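Local coordinates for protein tannase (Fusobacterium nucleatum subsp. nucleatum ATCC 25586, PDB 6YQ4) that probably hydrolyses the ester bonds of gallotannins, a detoxifying activity of this bacterial tannase, and carries a bound magnesium ion, at residues P354-N366 with S376-N388. Sequence-based numbering, arbitrary orientation.
Sequences PAFDSLDASSGEN and SKHFTKFSFDINN
At the N-terminal end of helix 381-394, the buried carboxylate of Asp357 ties the loop 354-363 to residues 378-380. With CG anti to the backbone N (chi1 -166°), the carboxylate is carried to the backbone N-H groups of Phe379 and Thr380. Asp357 OD2 accepts three bonds: from Thr380 OG1 (2.8 Å) and Thr380 N, both on the anti side but tilted some 25° from the carboxylate plane, and from Phe379 N (3.0 Å), above that plane. Asp357 OD1 is gripped from opposite faces, by His378 ND1 on the syn side (3.1 Å, nearly straight) and by Asn366 ND2. Five bonds would probably favour the charged carboxylate and hold its rotation fixed. Asp357 CB lies over one face of the Phe379 ring, a CH-pi contact, and Ser383 OG donates to Asp357 O. Asn366 ND2 also donates to Lys377 O (2.9 Å). Farther along, Asn387 ND2 donates to Leu359 O, while Leu359 CD2 packs on Ile386 CD1 at 3.8 Å. Thr380 OG1 accepts from Ser383 N as N-cap; Ser363 and Asn366 form a capping box at helix 364-368. Through Asn366 and Thr380, Asp357 thus links two capped helix starts, its His-carboxylate hydrogen bond adding a tie to the preceding loop.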
# COMPACT_ATOMS: atom_id res chain seq x y z
N PRO A 354 -12.67 0.81 17.10
CA PRO A 354 -11.95 0.02 16.09
C PRO A 354 -11.29 0.89 15.02
O PRO A 354 -11.96 1.69 14.38
CB PRO A 354 -13.05 -0.87 15.48
CG PRO A 354 -14.23 -0.76 16.42
CD PRO A 354 -14.13 0.60 17.04
N ALA A 355 -9.99 0.70 14.82
CA ALA A 355 -9.18 1.64 14.05
C ALA A 355 -9.59 1.74 12.58
O ALA A 355 -9.38 2.79 11.96
CB ALA A 355 -7.71 1.23 14.17
N PHE A 356 -10.13 0.67 11.98
CA PHE A 356 -10.48 0.66 10.57
C PHE A 356 -11.99 0.56 10.33
O PHE A 356 -12.54 1.38 9.59
CB PHE A 356 -9.74 -0.48 9.84
CG PHE A 356 -8.24 -0.31 9.88
CD1 PHE A 356 -7.52 -0.76 10.98
CD2 PHE A 356 -7.58 0.34 8.87
CE1 PHE A 356 -6.17 -0.57 11.06
CE2 PHE A 356 -6.21 0.53 8.94
CZ PHE A 356 -5.50 0.06 10.03
N ASP A 357 -12.68 -0.40 10.95
CA ASP A 357 -14.15 -0.47 10.83
C ASP A 357 -14.79 0.19 12.05
O ASP A 357 -15.19 -0.48 13.02
CB ASP A 357 -14.63 -1.91 10.66
CG ASP A 357 -16.08 -1.96 10.18
OD1 ASP A 357 -16.65 -0.86 10.03
OD2 ASP A 357 -16.64 -3.08 9.95
N SER A 358 -14.93 1.53 11.98
CA SER A 358 -15.54 2.32 13.07
C SER A 358 -17.02 2.03 13.24
O SER A 358 -17.74 1.76 12.27
CB SER A 358 -15.39 3.82 12.82
OG SER A 358 -14.16 4.15 12.22
N LEU A 359 -17.49 2.16 14.48
CA LEU A 359 -18.88 1.86 14.82
C LEU A 359 -19.89 2.80 14.17
O LEU A 359 -21.05 2.43 14.00
CB LEU A 359 -19.07 1.87 16.34
CG LEU A 359 -18.41 0.73 17.08
CD1 LEU A 359 -18.97 0.62 18.47
CD2 LEU A 359 -18.57 -0.57 16.33
N ASP A 360 -19.49 4.02 13.82
CA ASP A 360 -20.35 4.94 13.08
C ASP A 360 -20.04 4.96 11.58
O ASP A 360 -20.52 5.84 10.87
CB ASP A 360 -20.25 6.35 13.67
CG ASP A 360 -18.88 6.98 13.45
OD1 ASP A 360 -17.90 6.23 13.26
OD2 ASP A 360 -18.79 8.23 13.48
N ALA A 361 -19.20 4.02 11.11
CA ALA A 361 -18.91 3.84 9.68
C ALA A 361 -18.24 5.06 9.05
O ALA A 361 -18.46 5.36 7.89
CB ALA A 361 -20.18 3.47 8.89
N SER A 362 -17.39 5.75 9.80
CA SER A 362 -16.88 7.05 9.38
C SER A 362 -15.41 7.02 8.98
O SER A 362 -14.89 8.06 8.56
CB SER A 362 -17.05 8.06 10.52
OG SER A 362 -16.21 7.68 11.61
N SER A 363 -14.72 5.90 9.15
CA SER A 363 -13.34 5.86 8.72
C SER A 363 -13.27 5.97 7.21
O SER A 363 -14.27 5.79 6.49
CB SER A 363 -12.67 4.56 9.20
OG SER A 363 -12.70 3.57 8.19
N GLY A 364 -12.08 6.30 6.72
CA GLY A 364 -11.87 6.32 5.29
C GLY A 364 -12.07 4.95 4.66
O GLY A 364 -12.51 4.85 3.51
N GLU A 365 -11.73 3.89 5.41
CA GLU A 365 -11.91 2.52 4.91
C GLU A 365 -13.40 2.15 4.87
O GLU A 365 -13.85 1.48 3.93
CB GLU A 365 -11.14 1.52 5.77
CG GLU A 365 -9.63 1.51 5.56
CD GLU A 365 -8.93 2.74 6.14
OE1 GLU A 365 -8.00 3.25 5.47
OE2 GLU A 365 -9.31 3.19 7.25
N ASN A 366 -14.16 2.52 5.90
CA ASN A 366 -15.62 2.53 5.80
C ASN A 366 -16.09 3.19 4.50
O ASN A 366 -16.96 2.67 3.80
CB ASN A 366 -16.22 3.31 6.96
CG ASN A 366 -16.14 2.58 8.27
OD1 ASN A 366 -15.75 3.17 9.28
ND2 ASN A 366 -16.58 1.31 8.28
N SER A 376 -20.74 4.85 2.93
CA SER A 376 -19.86 3.98 3.70
C SER A 376 -20.61 2.73 4.10
O SER A 376 -21.84 2.67 4.03
CB SER A 376 -19.33 4.64 4.98
OG SER A 376 -20.41 5.10 5.79
N LYS A 377 -19.84 1.71 4.51
CA LYS A 377 -20.39 0.45 4.97
C LYS A 377 -19.43 -0.14 5.99
O LYS A 377 -18.30 0.33 6.15
CB LYS A 377 -20.63 -0.56 3.84
CG LYS A 377 -21.60 -0.12 2.75
CD LYS A 377 -22.21 -1.30 2.04
CE LYS A 377 -22.76 -0.95 0.66
NZ LYS A 377 -23.33 -2.13 -0.05
N HIS A 378 -19.90 -1.17 6.69
CA HIS A 378 -19.03 -2.02 7.48
C HIS A 378 -18.38 -3.06 6.59
O HIS A 378 -18.80 -3.30 5.46
CB HIS A 378 -19.81 -2.72 8.59
CG HIS A 378 -20.45 -1.76 9.53
ND1 HIS A 378 -19.72 -0.89 10.31
CD2 HIS A 378 -21.76 -1.48 9.78
CE1 HIS A 378 -20.55 -0.13 11.01
NE2 HIS A 378 -21.79 -0.47 10.71
N PHE A 379 -17.32 -3.67 7.13
CA PHE A 379 -16.65 -4.78 6.45
C PHE A 379 -16.13 -5.82 7.43
O PHE A 379 -15.38 -6.72 7.02
CB PHE A 379 -15.50 -4.28 5.56
CG PHE A 379 -14.67 -3.20 6.19
CD1 PHE A 379 -13.43 -3.49 6.75
CD2 PHE A 379 -15.13 -1.88 6.20
CE1 PHE A 379 -12.65 -2.48 7.32
CE2 PHE A 379 -14.36 -0.86 6.77
CZ PHE A 379 -13.12 -1.16 7.33
N THR A 380 -16.48 -5.74 8.70
CA THR A 380 -16.13 -6.74 9.68
C THR A 380 -17.42 -7.19 10.34
O THR A 380 -18.36 -6.41 10.48
CB THR A 380 -15.14 -6.23 10.75
OG1 THR A 380 -15.78 -5.22 11.56
CG2 THR A 380 -13.91 -5.64 10.09
N LYS A 381 -17.45 -8.46 10.71
CA LYS A 381 -18.56 -8.95 11.51
C LYS A 381 -18.64 -8.21 12.84
O LYS A 381 -19.73 -8.05 13.39
CB LYS A 381 -18.39 -10.46 11.73
CG LYS A 381 -19.46 -11.11 12.57
CD LYS A 381 -18.97 -12.41 13.18
CE LYS A 381 -20.05 -13.01 14.02
NZ LYS A 381 -21.36 -12.73 13.36
N PHE A 382 -17.50 -7.74 13.35
CA PHE A 382 -17.47 -7.22 14.72
C PHE A 382 -18.23 -5.90 14.83
O PHE A 382 -19.12 -5.74 15.68
CB PHE A 382 -16.02 -7.08 15.19
CG PHE A 382 -15.89 -6.39 16.52
CD1 PHE A 382 -15.97 -7.12 17.69
CD2 PHE A 382 -15.75 -5.01 16.60
CE1 PHE A 382 -15.90 -6.49 18.94
CE2 PHE A 382 -15.69 -4.35 17.83
CZ PHE A 382 -15.76 -5.09 19.00
N SER A 383 -17.88 -4.92 14.00
CA SER A 383 -18.54 -3.63 14.03
C SER A 383 -19.97 -3.73 13.54
O SER A 383 -20.86 -3.05 14.07
CB SER A 383 -17.74 -2.63 13.19
OG SER A 383 -16.39 -2.60 13.63
N PHE A 384 -20.23 -4.58 12.54
CA PHE A 384 -21.60 -4.73 12.06
C PHE A 384 -22.50 -5.28 13.16
O PHE A 384 -23.57 -4.71 13.44
CB PHE A 384 -21.63 -5.63 10.82
CG PHE A 384 -23.03 -5.98 10.36
CD1 PHE A 384 -23.74 -5.13 9.53
CD2 PHE A 384 -23.64 -7.16 10.77
CE1 PHE A 384 -25.04 -5.44 9.11
CE2 PHE A 384 -24.94 -7.48 10.36
CZ PHE A 384 -25.64 -6.61 9.52
N ASP A 385 -22.08 -6.37 13.82
CA ASP A 385 -22.92 -7.01 14.84
C ASP A 385 -23.20 -6.07 16.00
O ASP A 385 -24.28 -6.13 16.60
CB ASP A 385 -22.27 -8.29 15.37
CG ASP A 385 -22.33 -9.46 14.39
OD1 ASP A 385 -22.85 -9.32 13.27
OD2 ASP A 385 -21.84 -10.55 14.75
N ILE A 386 -22.22 -5.26 16.41
CA ILE A 386 -22.50 -4.29 17.47
C ILE A 386 -23.67 -3.41 17.07
O ILE A 386 -24.62 -3.23 17.84
CB ILE A 386 -21.25 -3.44 17.79
CG1 ILE A 386 -20.24 -4.21 18.61
CG2 ILE A 386 -21.67 -2.21 18.56
CD1 ILE A 386 -19.01 -3.36 18.93
N ASN A 387 -23.62 -2.86 15.86
CA ASN A 387 -24.66 -1.94 15.42
C ASN A 387 -25.97 -2.67 15.15
O ASN A 387 -27.06 -2.17 15.48
CB ASN A 387 -24.18 -1.16 14.19
CG ASN A 387 -23.21 -0.05 14.56
OD1 ASN A 387 -23.44 0.69 15.52
ND2 ASN A 387 -22.12 0.05 13.82
N ASN A 388 -25.88 -3.86 14.56
CA ASN A 388 -27.07 -4.66 14.29
C ASN A 388 -27.81 -5.03 15.58
O ASN A 388 -29.04 -5.00 15.63
CB ASN A 388 -26.65 -5.90 13.50
CG ASN A 388 -27.82 -6.69 12.99
OD1 ASN A 388 -28.58 -6.22 12.15
ND2 ASN A 388 -27.96 -7.91 13.48